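Local coordinates for yeast glycogen phosphorylase (Saccharomyces cerevisiae, PDB 1YGP), which belongs to the carbohydrate phosphorylase family of the GT-B clan and holds pyridoxal-5'-phosphate in a pocket of the chain, at residues A[429-434]-A[456-461]; A[469-474]-A[495-500]; A[599-604]-A[836-841]. One frame throughout, in Å; residues are numbered along the deposited sequence.

In the fold
Interactions 1 and 2 are neighbours, with centres about 12 Å apart, joined where Arg469 N, at the end of strand 467-469, probably donates a hydrogen bond to Ile458 O at 2.9 Å. Both flank the part of the fold built around the nine-stranded mixed sheet. Interaction 3 belongs to the six-stranded parallel sheet, with its centre about 56 Å from that of interaction 1 and about 46 Å from that of interaction 2, consistent with the two-domain layout of GT-B proteins. None of the segments contributes a residue to the pyridoxal-5'-phosphate pocket, but strand 601-606 of interaction 3 runs directly into Lys607, which does.

Interaction 1 (A[429-434]-A[456-461]); sequences EIIYDI and ISIIEE
Ser457 OG is gripped twice, donating to Ile459 O at 3.0 Å and bonding Asn435 ND2, and so braces the turn that presents Ile458 and Ile459 to Ile431 and Tyr432. The contact is a helix packed on an antiparallel sheet: helix 425-445 lies against the start of strand 459-460, an outer strand of the three-stranded sheet it forms with 467-469 and 414-416. Asn435, one turn along from Ile431, also offers OD1 to Ile458 N, so one side-chain amide ties the helix to the turn with both of its polar atoms. Across the interface itself the evidence is wholly apolar. Ile431 CG2, anti to its backbone N, touches two residues, at 4.0 Å from Ile459 CD1 and 4.1 Å from Ile458 CG2. Farther along the helix, Ile434 CG2 meets Ile458 CD1 at 4.0 Å, while Trp389 and Trp393 of helix 389-399 also pack on Ile434. Tyr432 starts off pointing away from the strand, yet its ring swings back and crosses Ile459 at about a right angle. The approach is to the ring edge and not over a face: Ile459 CG1 lies in the ring plane, 3.5 Å from Tyr432 CE1.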
# COMPACT_ATOMS: atom_id res chain seq x y z
N GLU A 429 -25.57 20.79 19.33
CA GLU A 429 -26.80 20.80 20.10
C GLU A 429 -26.53 20.20 21.48
O GLU A 429 -26.82 20.82 22.51
CB GLU A 429 -27.85 19.98 19.39
CG GLU A 429 -28.42 20.53 18.10
CD GLU A 429 -29.62 19.76 17.54
OE1 GLU A 429 -30.04 18.74 18.10
OE2 GLU A 429 -30.17 20.19 16.52
N ILE A 430 -25.92 19.03 21.53
CA ILE A 430 -25.65 18.39 22.80
C ILE A 430 -24.65 19.22 23.61
O ILE A 430 -24.83 19.34 24.83
CB ILE A 430 -25.16 16.93 22.51
CG1 ILE A 430 -26.21 16.19 21.69
CG2 ILE A 430 -25.03 16.14 23.80
CD1 ILE A 430 -25.88 14.76 21.26
N ILE A 431 -23.66 19.91 23.02
CA ILE A 431 -22.75 20.72 23.83
C ILE A 431 -23.51 21.89 24.45
O ILE A 431 -23.27 22.22 25.62
CB ILE A 431 -21.57 21.22 22.98
CG1 ILE A 431 -20.79 19.99 22.52
CG2 ILE A 431 -20.62 22.11 23.79
CD1 ILE A 431 -19.58 20.22 21.60
N TYR A 432 -24.46 22.50 23.74
CA TYR A 432 -25.26 23.55 24.34
C TYR A 432 -26.08 22.98 25.49
O TYR A 432 -26.07 23.57 26.57
CB TYR A 432 -26.17 24.18 23.30
CG TYR A 432 -25.47 25.21 22.42
CD1 TYR A 432 -24.30 25.82 22.86
CD2 TYR A 432 -26.02 25.60 21.19
CE1 TYR A 432 -23.69 26.81 22.12
CE2 TYR A 432 -25.40 26.59 20.43
CZ TYR A 432 -24.24 27.19 20.91
OH TYR A 432 -23.58 28.17 20.19
N ASP A 433 -26.70 21.81 25.33
CA ASP A 433 -27.46 21.20 26.42
C ASP A 433 -26.65 20.87 27.65
O ASP A 433 -27.02 21.26 28.76
CB ASP A 433 -28.12 19.92 25.96
CG ASP A 433 -29.41 20.08 25.17
OD1 ASP A 433 -29.73 21.16 24.66
OD2 ASP A 433 -30.11 19.07 25.06
N ILE A 434 -25.52 20.19 27.45
CA ILE A 434 -24.58 19.82 28.49
C ILE A 434 -24.21 21.06 29.31
O ILE A 434 -24.33 21.09 30.54
CB ILE A 434 -23.35 19.16 27.76
CG1 ILE A 434 -23.72 17.72 27.36
CG2 ILE A 434 -22.10 19.19 28.64
CD1 ILE A 434 -22.71 16.96 26.46
N ILE A 456 -16.70 29.90 34.12
CA ILE A 456 -16.67 28.46 34.16
C ILE A 456 -17.40 27.88 32.95
O ILE A 456 -17.37 26.66 32.77
CB ILE A 456 -17.29 28.09 35.58
CG1 ILE A 456 -16.64 26.81 36.05
CG2 ILE A 456 -18.82 27.93 35.54
CD1 ILE A 456 -17.04 26.38 37.48
N SER A 457 -18.06 28.68 32.11
CA SER A 457 -18.84 28.14 31.01
C SER A 457 -18.01 27.45 29.95
O SER A 457 -16.89 27.85 29.65
CB SER A 457 -19.63 29.24 30.31
OG SER A 457 -20.50 28.81 29.26
N ILE A 458 -18.63 26.43 29.35
CA ILE A 458 -18.03 25.71 28.25
C ILE A 458 -18.12 26.62 27.04
O ILE A 458 -17.16 26.63 26.28
CB ILE A 458 -18.79 24.39 28.00
CG1 ILE A 458 -18.61 23.45 29.18
CG2 ILE A 458 -18.27 23.72 26.75
CD1 ILE A 458 -19.50 22.18 29.09
N ILE A 459 -19.17 27.40 26.77
CA ILE A 459 -19.13 28.26 25.60
C ILE A 459 -18.59 29.61 26.04
O ILE A 459 -19.15 30.24 26.95
CB ILE A 459 -20.53 28.44 24.95
CG1 ILE A 459 -20.88 27.25 24.09
CG2 ILE A 459 -20.53 29.60 23.97
CD1 ILE A 459 -21.16 25.92 24.81
N GLU A 460 -17.49 30.02 25.40
CA GLU A 460 -16.83 31.29 25.63
C GLU A 460 -17.49 32.29 24.72
O GLU A 460 -17.43 32.16 23.49
CB GLU A 460 -15.34 31.23 25.27
CG GLU A 460 -14.57 32.53 25.43
CD GLU A 460 -13.08 32.39 25.20
OE1 GLU A 460 -12.39 31.98 26.13
OE2 GLU A 460 -12.59 32.69 24.11
N GLU A 461 -18.12 33.29 25.33
CA GLU A 461 -18.83 34.33 24.61
C GLU A 461 -17.76 35.33 24.21
O GLU A 461 -17.39 36.17 25.03
CB GLU A 461 -19.85 34.99 25.52
CG GLU A 461 -20.71 34.06 26.36
CD GLU A 461 -21.67 33.14 25.61
OE1 GLU A 461 -22.35 33.60 24.69
OE2 GLU A 461 -21.77 31.98 25.98

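Interaction 2 (A[469-474]-A[495-500]); sequences RMAFLA and TIFKDF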
# COMPACT_ATOMS: atom_id res chain seq x y z
N ARG A 469 -15.00 25.69 24.66
CA ARG A 469 -13.76 25.39 25.35
C ARG A 469 -13.72 23.90 25.63
O ARG A 469 -14.35 23.36 26.55
CB ARG A 469 -13.71 26.26 26.60
CG ARG A 469 -13.66 27.71 26.14
CD ARG A 469 -13.46 28.71 27.26
NE ARG A 469 -14.71 29.05 27.91
CZ ARG A 469 -14.77 30.08 28.76
NH1 ARG A 469 -13.71 30.83 29.04
NH2 ARG A 469 -15.93 30.38 29.34
N MET A 470 -12.93 23.19 24.82
CA MET A 470 -12.87 21.75 24.95
C MET A 470 -12.40 21.23 26.31
O MET A 470 -13.05 20.34 26.86
CB MET A 470 -11.99 21.20 23.85
CG MET A 470 -12.58 21.43 22.48
SD MET A 470 -14.34 21.05 22.22
CE MET A 470 -14.17 19.29 22.15
N ALA A 471 -11.33 21.79 26.91
CA ALA A 471 -10.86 21.35 28.22
C ALA A 471 -11.93 21.47 29.30
O ALA A 471 -12.04 20.59 30.15
CB ALA A 471 -9.66 22.17 28.69
N PHE A 472 -12.79 22.50 29.24
CA PHE A 472 -13.88 22.60 30.20
C PHE A 472 -14.95 21.54 29.93
O PHE A 472 -15.48 20.96 30.89
CB PHE A 472 -14.50 23.97 30.13
CG PHE A 472 -13.57 25.10 30.56
CD1 PHE A 472 -12.24 24.87 30.93
CD2 PHE A 472 -14.08 26.40 30.57
CE1 PHE A 472 -11.43 25.94 31.30
CE2 PHE A 472 -13.26 27.46 30.95
CZ PHE A 472 -11.94 27.23 31.31
N LEU A 473 -15.28 21.22 28.66
CA LEU A 473 -16.19 20.14 28.33
C LEU A 473 -15.64 18.80 28.84
O LEU A 473 -16.40 17.93 29.31
CB LEU A 473 -16.38 20.08 26.82
CG LEU A 473 -17.20 18.97 26.12
CD1 LEU A 473 -18.60 18.78 26.69
CD2 LEU A 473 -17.29 19.37 24.66
N ALA A 474 -14.31 18.64 28.77
CA ALA A 474 -13.68 17.44 29.24
C ALA A 474 -13.77 17.37 30.76
O ALA A 474 -14.07 16.28 31.25
CB ALA A 474 -12.23 17.40 28.84
N THR A 495 -4.67 27.17 39.32
CA THR A 495 -4.73 28.18 38.29
C THR A 495 -5.78 27.88 37.25
O THR A 495 -6.95 28.06 37.59
CB THR A 495 -3.30 28.27 37.77
OG1 THR A 495 -2.52 28.58 38.93
CG2 THR A 495 -3.11 29.31 36.67
N ILE A 496 -5.48 27.33 36.07
CA ILE A 496 -6.48 27.20 35.02
C ILE A 496 -7.79 26.51 35.37
O ILE A 496 -8.80 26.84 34.75
CB ILE A 496 -5.88 26.48 33.74
CG1 ILE A 496 -5.16 25.17 34.03
CG2 ILE A 496 -4.92 27.46 33.10
CD1 ILE A 496 -4.58 24.50 32.76
N PHE A 497 -7.87 25.62 36.37
CA PHE A 497 -9.14 24.96 36.67
C PHE A 497 -9.74 25.27 38.03
O PHE A 497 -10.69 24.59 38.47
CB PHE A 497 -8.98 23.45 36.54
CG PHE A 497 -8.57 23.01 35.15
CD1 PHE A 497 -9.06 23.67 34.01
CD2 PHE A 497 -7.67 21.96 35.01
CE1 PHE A 497 -8.66 23.26 32.75
CE2 PHE A 497 -7.27 21.55 33.74
CZ PHE A 497 -7.77 22.20 32.61
N LYS A 498 -9.25 26.35 38.67
CA LYS A 498 -9.70 26.76 40.00
C LYS A 498 -11.22 26.77 40.22
O LYS A 498 -11.75 26.18 41.17
CB LYS A 498 -9.16 28.16 40.28
N ASP A 499 -11.99 27.35 39.31
CA ASP A 499 -13.44 27.39 39.45
C ASP A 499 -14.04 25.99 39.43
O ASP A 499 -14.98 25.70 40.17
CB ASP A 499 -14.02 28.22 38.33
CG ASP A 499 -13.62 29.70 38.29
OD1 ASP A 499 -13.32 30.29 39.33
OD2 ASP A 499 -13.62 30.25 37.19
N PHE A 500 -13.46 25.10 38.62
CA PHE A 500 -13.93 23.72 38.53
C PHE A 500 -13.62 23.01 39.83
O PHE A 500 -14.42 22.18 40.26
CB PHE A 500 -13.26 22.99 37.37
CG PHE A 500 -13.88 23.43 36.06
CD1 PHE A 500 -15.09 22.87 35.63
CD2 PHE A 500 -13.29 24.44 35.29
CE1 PHE A 500 -15.69 23.34 34.46
CE2 PHE A 500 -13.91 24.89 34.12
CZ PHE A 500 -15.11 24.34 33.70
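Phe472 and Phe497 mark the closest backbone approach, their CA atoms 8.4 Å apart, where the first turn of helix 470-477, which leads into strand 478-483 of the nine-stranded mixed sheet, faces a type I beta turn, Thr495 to Lys498, at the start of helix 498-504. Three phenylalanine side chains fill the gap. Phe472 is the central one: CG stands anti to its carbonyl carbon (chi1 -65°), and the ring is met on a face by Phe500 and at its edge by Phe497. Phe500 CE2 sits over the centre of the Phe472 ring, 3.5 Å above its plane. The two planes make 56° with centroids 4.9 Å apart, an oblique pair. On the other side of the Phe472 plane lies the guanidinium of Arg469, whose own face is approached by Phe472 CE2. Phe497 comes in with CE1, 4.1 Å from Phe472 CE1, and the same atom lies 4.3 Å from Ala471 CB. Behind it, Ile496 CG1 covers the centre of one face of the Phe497 ring. Ile456 of helix 451-456 also packs on Phe500, and Tyr402 of strand 400-404 on Ala471, placing the cluster between the sheet and its surrounding helices. No hydrogen bond crosses between the segments, which implies that cohesion here probably comes from apolar and aromatic packing.

Interaction 3 (A[599-604]-A[836-841]); sequences DTLFDM and QEFHNQ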
# COMPACT_ATOMS: atom_id res chain seq x y z
N ASP A 599 37.72 11.28 28.20
CA ASP A 599 37.83 12.56 28.84
C ASP A 599 37.02 13.57 28.03
O ASP A 599 37.12 14.79 28.27
CB ASP A 599 39.32 12.90 28.91
CG ASP A 599 39.66 14.18 29.67
OD1 ASP A 599 39.35 14.28 30.87
OD2 ASP A 599 40.24 15.07 29.06
N THR A 600 36.17 13.14 27.10
CA THR A 600 35.36 14.07 26.34
C THR A 600 33.97 14.08 26.97
O THR A 600 33.30 13.05 26.99
CB THR A 600 35.24 13.63 24.89
OG1 THR A 600 36.55 13.42 24.36
CG2 THR A 600 34.56 14.69 24.07
N LEU A 601 33.49 15.20 27.51
CA LEU A 601 32.15 15.24 28.08
C LEU A 601 31.17 15.39 26.93
O LEU A 601 31.28 16.30 26.09
CB LEU A 601 31.93 16.42 29.04
CG LEU A 601 30.54 16.60 29.68
CD1 LEU A 601 30.43 15.83 30.97
CD2 LEU A 601 30.34 18.06 30.01
N PHE A 602 30.25 14.44 26.87
CA PHE A 602 29.17 14.49 25.92
C PHE A 602 28.00 15.20 26.61
O PHE A 602 27.45 14.76 27.63
CB PHE A 602 28.87 13.06 25.52
CG PHE A 602 29.79 12.53 24.41
CD1 PHE A 602 31.17 12.81 24.39
CD2 PHE A 602 29.25 11.73 23.40
CE1 PHE A 602 31.97 12.29 23.37
CE2 PHE A 602 30.07 11.23 22.39
CZ PHE A 602 31.42 11.50 22.38
N ASP A 603 27.66 16.35 26.07
CA ASP A 603 26.65 17.20 26.63
C ASP A 603 25.53 17.32 25.61
O ASP A 603 25.73 18.03 24.60
CB ASP A 603 27.36 18.51 26.93
CG ASP A 603 26.57 19.68 27.49
OD1 ASP A 603 25.39 19.53 27.85
OD2 ASP A 603 27.15 20.76 27.56
N MET A 604 24.35 16.68 25.80
CA MET A 604 23.28 16.78 24.82
C MET A 604 22.01 17.50 25.20
O MET A 604 21.59 17.47 26.36
CB MET A 604 22.83 15.39 24.31
CG MET A 604 22.95 14.13 25.12
SD MET A 604 24.61 13.39 25.05
CE MET A 604 24.45 12.04 23.93
N GLN A 836 34.63 20.72 35.99
CA GLN A 836 35.64 20.32 36.94
C GLN A 836 35.31 18.97 37.52
O GLN A 836 36.18 18.10 37.56
CB GLN A 836 35.74 21.32 38.07
N GLU A 837 34.04 18.77 37.90
CA GLU A 837 33.52 17.52 38.44
C GLU A 837 33.89 16.35 37.55
O GLU A 837 34.66 15.49 37.97
CB GLU A 837 32.02 17.60 38.53
CG GLU A 837 31.44 18.11 39.83
CD GLU A 837 31.32 16.96 40.81
OE1 GLU A 837 30.42 16.15 40.64
OE2 GLU A 837 32.13 16.87 41.73
N PHE A 838 33.45 16.38 36.30
CA PHE A 838 33.65 15.30 35.35
C PHE A 838 35.11 15.03 35.02
O PHE A 838 35.56 13.89 35.08
CB PHE A 838 32.86 15.61 34.04
CG PHE A 838 33.11 14.63 32.89
CD1 PHE A 838 32.47 13.40 32.86
CD2 PHE A 838 34.01 14.97 31.87
CE1 PHE A 838 32.73 12.53 31.81
CE2 PHE A 838 34.26 14.08 30.82
CZ PHE A 838 33.62 12.86 30.79
N HIS A 839 35.86 16.05 34.62
CA HIS A 839 37.21 15.76 34.16
C HIS A 839 38.16 15.49 35.31
O HIS A 839 38.91 14.51 35.31
CB HIS A 839 37.74 16.92 33.32
CG HIS A 839 37.04 17.13 31.98
ND1 HIS A 839 37.23 16.52 30.82
CD2 HIS A 839 36.08 18.09 31.77
CE1 HIS A 839 36.44 17.08 29.93
NE2 HIS A 839 35.75 18.03 30.51
N ASN A 840 38.07 16.29 36.36
CA ASN A 840 39.06 16.22 37.40
C ASN A 840 38.70 15.31 38.54
O ASN A 840 39.60 14.85 39.23
CB ASN A 840 39.33 17.59 37.96
CG ASN A 840 39.77 18.56 36.89
OD1 ASN A 840 40.44 18.24 35.91
ND2 ASN A 840 39.36 19.82 37.02
N GLN A 841 37.43 15.04 38.81
CA GLN A 841 37.13 14.10 39.88
C GLN A 841 35.99 13.15 39.55
O GLN A 841 34.95 13.02 40.21
CB GLN A 841 36.87 14.89 41.18
CG GLN A 841 36.00 16.13 41.22
CD GLN A 841 36.04 16.81 42.59
OE1 GLN A 841 36.61 16.32 43.56
NE2 GLN A 841 35.44 17.98 42.77
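Asp599 and His839 supply the polar part of the contact, a His-carboxylate hydrogen bond from His839 ND1 to Asp599 OD1 of 3.1 Å. At 163° it is nearly straight, and the acceptor lies in the imidazole plane. Seen from the carboxylate the geometry differs: ND1 arrives well above the plane, and the two flat groups are turned 72° against each other. The backbone O of Asp599 also lies at the edge of the imidazole.

The apolar part is a CH-pi contact. Leu601 CD1 rests over one face of the Phe838 ring, 3.7 Å from its centroid, while Leu601 CB lies 3.8 Å from Phe838 CE2. Trp845 of helix 842-856 meets the Phe838 ring edge-to-face, and Arg842 adds a cation-pi interaction.

Ring against ring within the helix completes the layering, with Phe838 CD2 over the centre of the His839 imidazole, 3.6 Å above its plane. Together these contacts fix the C-terminal end of helix 820-840 to the start of strand 601-606, an inner strand of the six-stranded parallel sheet, as expected for helix-on-sheet packing in a Rossmann-like domain of the GT-B fold.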